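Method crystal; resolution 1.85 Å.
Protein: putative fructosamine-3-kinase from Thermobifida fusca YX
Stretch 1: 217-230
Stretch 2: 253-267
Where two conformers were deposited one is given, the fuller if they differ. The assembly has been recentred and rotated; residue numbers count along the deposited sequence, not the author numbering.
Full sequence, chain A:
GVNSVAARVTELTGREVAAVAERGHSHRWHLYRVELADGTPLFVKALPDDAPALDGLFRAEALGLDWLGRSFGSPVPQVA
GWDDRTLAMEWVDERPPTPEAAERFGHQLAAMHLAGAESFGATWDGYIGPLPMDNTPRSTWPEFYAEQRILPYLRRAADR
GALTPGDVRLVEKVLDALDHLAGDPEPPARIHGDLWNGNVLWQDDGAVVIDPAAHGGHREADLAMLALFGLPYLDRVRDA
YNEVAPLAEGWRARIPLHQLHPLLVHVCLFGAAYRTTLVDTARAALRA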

# COMPACT_ATOMS: atom_id res chain seq x y z
N GLY A 217 7.38 -5.44 -6.18
CA GLY A 217 6.14 -5.65 -6.95
C GLY A 217 6.30 -5.01 -8.31
O GLY A 217 7.35 -4.42 -8.61
N HIS A 218 5.27 -5.13 -9.14
CA HIS A 218 5.27 -4.44 -10.39
C HIS A 218 4.88 -3.00 -10.13
O HIS A 218 3.87 -2.73 -9.50
N ARG A 219 5.68 -2.07 -10.63
CA ARG A 219 5.40 -0.64 -10.40
C ARG A 219 4.03 -0.21 -10.93
O ARG A 219 3.42 0.69 -10.39
N GLU A 220 3.54 -0.88 -11.99
CA GLU A 220 2.19 -0.62 -12.51
C GLU A 220 1.10 -0.83 -11.46
O GLU A 220 0.06 -0.20 -11.54
N ALA A 221 1.35 -1.69 -10.45
CA ALA A 221 0.40 -1.93 -9.37
C ALA A 221 0.02 -0.63 -8.68
O ALA A 221 -1.16 -0.34 -8.49
N ASP A 222 1.02 0.15 -8.29
CA ASP A 222 0.74 1.38 -7.52
C ASP A 222 -0.05 2.38 -8.36
O ASP A 222 -1.01 2.99 -7.90
N LEU A 223 0.36 2.54 -9.61
CA LEU A 223 -0.33 3.47 -10.52
C LEU A 223 -1.75 2.99 -10.83
O LEU A 223 -2.65 3.81 -11.00
N ALA A 224 -1.94 1.68 -10.89
CA ALA A 224 -3.27 1.12 -11.14
C ALA A 224 -4.17 1.33 -9.91
O ALA A 224 -5.37 1.52 -10.05
N MSE A 225 -3.59 1.31 -8.71
CA MSE A 225 -4.35 1.56 -7.49
C MSE A 225 -4.77 3.02 -7.41
O MSE A 225 -5.88 3.32 -6.97
N LEU A 226 -3.89 3.93 -7.83
CA LEU A 226 -4.26 5.35 -7.92
C LEU A 226 -5.46 5.53 -8.86
O LEU A 226 -6.40 6.28 -8.57
N ALA A 227 -5.46 4.79 -9.96
CA ALA A 227 -6.52 4.85 -10.92
C ALA A 227 -7.81 4.21 -10.39
O ALA A 227 -8.88 4.73 -10.63
N LEU A 228 -7.70 3.09 -9.67
CA LEU A 228 -8.87 2.32 -9.29
C LEU A 228 -9.90 3.16 -8.52
O LEU A 228 -11.09 3.14 -8.83
N PHE A 229 -9.45 3.86 -7.49
CA PHE A 229 -10.36 4.72 -6.70
C PHE A 229 -10.17 6.20 -7.02
O PHE A 229 -10.80 7.07 -6.42
N GLY A 230 -9.32 6.47 -7.99
CA GLY A 230 -9.13 7.82 -8.50
C GLY A 230 -8.18 8.61 -7.61
O GLY A 230 -7.90 8.20 -6.48
N ALA A 253 -3.71 -0.44 -21.11
CA ALA A 253 -4.52 -1.65 -21.31
C ALA A 253 -4.36 -2.66 -20.17
O ALA A 253 -5.28 -3.46 -19.91
N ARG A 254 -3.20 -2.65 -19.52
CA ARG A 254 -2.92 -3.54 -18.39
C ARG A 254 -3.43 -3.06 -17.01
O ARG A 254 -3.31 -3.78 -16.03
N ILE A 255 -4.01 -1.87 -16.95
CA ILE A 255 -4.53 -1.35 -15.68
C ILE A 255 -5.50 -2.32 -14.98
O ILE A 255 -5.30 -2.61 -13.80
N PRO A 256 -6.54 -2.83 -15.66
CA PRO A 256 -7.39 -3.82 -14.95
C PRO A 256 -6.67 -5.04 -14.34
O PRO A 256 -7.02 -5.47 -13.22
N LEU A 257 -5.71 -5.60 -15.08
CA LEU A 257 -4.94 -6.76 -14.60
C LEU A 257 -4.38 -6.47 -13.24
O LEU A 257 -4.52 -7.27 -12.31
N HIS A 258 -3.76 -5.30 -13.11
CA HIS A 258 -3.13 -4.88 -11.86
C HIS A 258 -4.07 -4.47 -10.74
O HIS A 258 -3.62 -4.31 -9.60
N GLN A 259 -5.35 -4.29 -11.07
CA GLN A 259 -6.38 -3.97 -10.12
C GLN A 259 -7.05 -5.21 -9.52
O GLN A 259 -7.82 -5.10 -8.57
N LEU A 260 -6.75 -6.39 -10.05
CA LEU A 260 -7.40 -7.60 -9.57
C LEU A 260 -7.02 -7.93 -8.12
O LEU A 260 -7.89 -8.29 -7.33
N HIS A 261 -5.75 -7.76 -7.77
CA HIS A 261 -5.30 -8.04 -6.40
C HIS A 261 -6.07 -7.16 -5.40
O HIS A 261 -6.71 -7.69 -4.50
N PRO A 262 -5.99 -5.80 -5.53
CA PRO A 262 -6.71 -4.98 -4.55
C PRO A 262 -8.18 -5.25 -4.53
O PRO A 262 -8.78 -5.20 -3.45
N LEU A 263 -8.79 -5.52 -5.69
CA LEU A 263 -10.22 -5.78 -5.70
C LEU A 263 -10.63 -7.06 -4.94
O LEU A 263 -11.67 -7.09 -4.24
N LEU A 264 -9.83 -8.11 -5.08
CA LEU A 264 -10.04 -9.33 -4.31
C LEU A 264 -9.85 -9.13 -2.80
O LEU A 264 -10.61 -9.68 -1.99
N VAL A 265 -8.87 -8.33 -2.42
CA VAL A 265 -8.70 -7.97 -1.02
C VAL A 265 -9.93 -7.23 -0.51
O VAL A 265 -10.40 -7.50 0.58
N HIS A 266 -10.48 -6.32 -1.32
CA HIS A 266 -11.65 -5.54 -0.88
C HIS A 266 -12.88 -6.44 -0.68
O HIS A 266 -13.63 -6.30 0.30
N VAL A 267 -13.06 -7.39 -1.60
CA VAL A 267 -14.17 -8.32 -1.50
C VAL A 267 -13.97 -9.16 -0.23
O VAL A 267 -14.91 -9.37 0.53

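The helices of the two stretches cross almost at right angles (83°), their axes 8.5 Å apart at closest approach; the CA atoms of Ala221 and His258 lie 5.2 Å apart, those of Ala224 and Ile255 5.3 Å. At the apolar centre, Ala224 points toward the second helix, its CB 3.6 Å from His258 CB and 4.1 Å from Ile255 CG2; Ile255 (m, t) also meets Ala227, CG2 to CB 4.3 Å. Leu228 (t, p) points toward the partner helix and packs its CD2 against Pro262 CG at 4.0 Å and Leu263 CG at 3.9 Å. Selenomethionine Met225 (t, p, t) leaves its backbone sideways, but its end comes nearer, with SE 3.6 Å from Pro262 CB and CE 3.5 Å from His266 NE2. Phe229 (chi1 m) likewise brings its ring tip in, CZ lying 3.4 Å from CD2 of His266 (chi1 m), with ring planes at 67°.

Gln259 (m, t, -23°) introduces polarity into this packing: its NE2 donates a nearly straight hydrogen bond to Ala224 O (3.0 Å, 178°), an oxygen that also accepts from Leu228 N within its own helix. The same NE2 donates to water 2 (3.1 Å), which makes a weak bond to Ala227 O. Water 1 bridges the backbones, donating to Ala221 O and His258 O, both at 2.8 Å.

Toward the polar edge, His258 (m, -73°) points its ring edge at the face of His218 (t), CE1 to CG 3.6 Å, while Glu220 CB sits over the face of the His258 ring, 3.8 Å from that ring's centroid. His218 ND1 caps its helix by accepting from Glu220 N (3.2 Å). Glu220 (m, t, 29°) and Arg254 (m, t, m) close the edge with a two-pronged salt bridge, NE to OE1 3.0 Å and NH2 to OE2 2.8 Å.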

# COMPACT_ATOMS: atom_id res chain seq x y z
CB HIS A 218 4.28 -5.10 -11.36
CG HIS A 218 4.58 -4.81 -12.79
ND1 HIS A 218 4.66 -3.52 -13.30
CD2 HIS A 218 4.85 -5.64 -13.82
CE1 HIS A 218 4.93 -3.58 -14.59
NE2 HIS A 218 5.05 -4.86 -14.94
CB ARG A 219 6.50 0.24 -10.96
CG ARG A 219 6.72 0.18 -12.47
CD ARG A 219 8.20 0.47 -12.82
NE ARG A 219 8.44 0.64 -14.26
CZ ARG A 219 8.54 1.82 -14.90
NH1 ARG A 219 8.40 2.97 -14.27
NH2 ARG A 219 8.77 1.83 -16.21
CB GLU A 220 1.91 -1.42 -13.79
CG GLU A 220 2.74 -0.90 -15.02
CD GLU A 220 2.58 -1.73 -16.29
OE1 GLU A 220 1.51 -2.36 -16.50
OE2 GLU A 220 3.53 -1.72 -17.09
CB ALA A 221 0.96 -2.96 -8.34
CB ASP A 222 2.05 2.03 -7.03
CG ASP A 222 2.60 1.41 -5.71
OD1 ASP A 222 1.96 0.55 -5.07
OD2 ASP A 222 3.73 1.82 -5.32
CB LEU A 223 0.48 3.66 -11.80
CG LEU A 223 1.55 4.78 -11.76
CD1 LEU A 223 2.27 4.79 -10.43
CD2 LEU A 223 2.52 4.62 -12.91
CB ALA A 224 -3.19 -0.36 -11.49
CB MSE A 225 -3.57 1.15 -6.23
CG MSE A 225 -4.33 1.24 -4.96
SE MSE A 225 -5.83 -0.04 -4.99
CE MSE A 225 -6.15 -0.32 -3.05
CB LEU A 226 -3.08 6.21 -8.38
CG LEU A 226 -1.94 6.36 -7.37
CD1 LEU A 226 -0.75 7.07 -8.07
CD2 LEU A 226 -2.44 7.12 -6.10
CB ALA A 227 -6.06 4.19 -12.27
CB LEU A 228 -8.45 1.11 -8.50
CG LEU A 228 -9.53 0.13 -8.02
CD1 LEU A 228 -10.35 -0.35 -9.18
CD2 LEU A 228 -8.89 -1.06 -7.32
CB PHE A 229 -10.21 4.43 -5.21
CG PHE A 229 -10.51 3.00 -4.88
CD1 PHE A 229 -11.82 2.59 -4.69
CD2 PHE A 229 -9.49 2.07 -4.83
CE1 PHE A 229 -12.10 1.25 -4.45
CE2 PHE A 229 -9.76 0.73 -4.57
CZ PHE A 229 -11.09 0.34 -4.39
CB ALA A 253 -4.17 -2.32 -22.65
CB ARG A 254 -1.42 -3.82 -18.29
CG ARG A 254 -0.86 -4.62 -19.44
CD ARG A 254 0.60 -5.04 -19.18
NE ARG A 254 1.48 -3.88 -19.04
CZ ARG A 254 2.10 -3.26 -20.04
NH1 ARG A 254 1.95 -3.68 -21.30
NH2 ARG A 254 2.86 -2.22 -19.80
CB ILE A 255 -5.09 0.08 -15.79
CG1 ILE A 255 -3.93 1.06 -16.11
CG2 ILE A 255 -5.85 0.48 -14.50
CD1 ILE A 255 -4.36 2.45 -16.42
CB PRO A 256 -8.39 -4.27 -16.04
CG PRO A 256 -8.40 -3.17 -17.03
CD PRO A 256 -7.05 -2.52 -17.00
CB LEU A 257 -3.81 -7.09 -15.58
CG LEU A 257 -2.84 -8.21 -15.18
CD1 LEU A 257 -3.55 -9.54 -15.08
CD2 LEU A 257 -1.66 -8.26 -16.16
CB HIS A 258 -2.13 -3.76 -12.13
CG HIS A 258 -0.92 -4.22 -12.87
ND1 HIS A 258 0.06 -4.99 -12.29
CD2 HIS A 258 -0.54 -4.04 -14.16
CE1 HIS A 258 0.99 -5.26 -13.18
NE2 HIS A 258 0.65 -4.70 -14.33
CB GLN A 259 -7.44 -3.07 -10.78
CG GLN A 259 -6.90 -1.68 -11.10
CD GLN A 259 -7.86 -0.77 -11.85
OE1 GLN A 259 -8.78 -1.23 -12.52
NE2 GLN A 259 -7.61 0.54 -11.78
CB LEU A 260 -7.11 -8.79 -10.50
CG LEU A 260 -7.71 -8.65 -11.91
CD1 LEU A 260 -7.31 -9.85 -12.78
CD2 LEU A 260 -9.23 -8.47 -11.89
CB HIS A 261 -3.78 -7.86 -6.26
CG HIS A 261 -3.33 -7.74 -4.84
ND1 HIS A 261 -3.43 -8.78 -3.93
CD2 HIS A 261 -2.81 -6.69 -4.16
CE1 HIS A 261 -2.99 -8.38 -2.75
NE2 HIS A 261 -2.61 -7.11 -2.86
CB PRO A 262 -6.44 -3.54 -5.01
CG PRO A 262 -5.93 -3.64 -6.38
CD PRO A 262 -5.23 -4.97 -6.46
CB LEU A 263 -10.80 -5.78 -7.13
CG LEU A 263 -10.92 -4.35 -7.71
CD1 LEU A 263 -11.16 -4.42 -9.23
CD2 LEU A 263 -12.01 -3.48 -6.96
CB LEU A 264 -9.12 -10.45 -4.81
CG LEU A 264 -9.55 -11.03 -6.16
CD1 LEU A 264 -8.37 -11.80 -6.77
CD2 LEU A 264 -10.80 -11.95 -6.03
CB VAL A 265 -7.41 -7.14 -0.80
CG1 VAL A 265 -7.33 -6.60 0.66
CG2 VAL A 265 -6.20 -8.02 -1.11
CB HIS A 266 -11.94 -4.39 -1.84
CG HIS A 266 -10.77 -3.47 -2.01
ND1 HIS A 266 -9.86 -3.23 -0.99
CD2 HIS A 266 -10.34 -2.76 -3.08
CE1 HIS A 266 -8.91 -2.43 -1.44
NE2 HIS A 266 -9.19 -2.11 -2.69
CB VAL A 267 -14.31 -9.20 -2.75
CG1 VAL A 267 -15.38 -10.31 -2.52
CG2 VAL A 267 -14.77 -8.33 -3.92
O HOH W 1 -3.23 -2.13 -7.95
O HOH W 2 -9.54 2.51 -13.14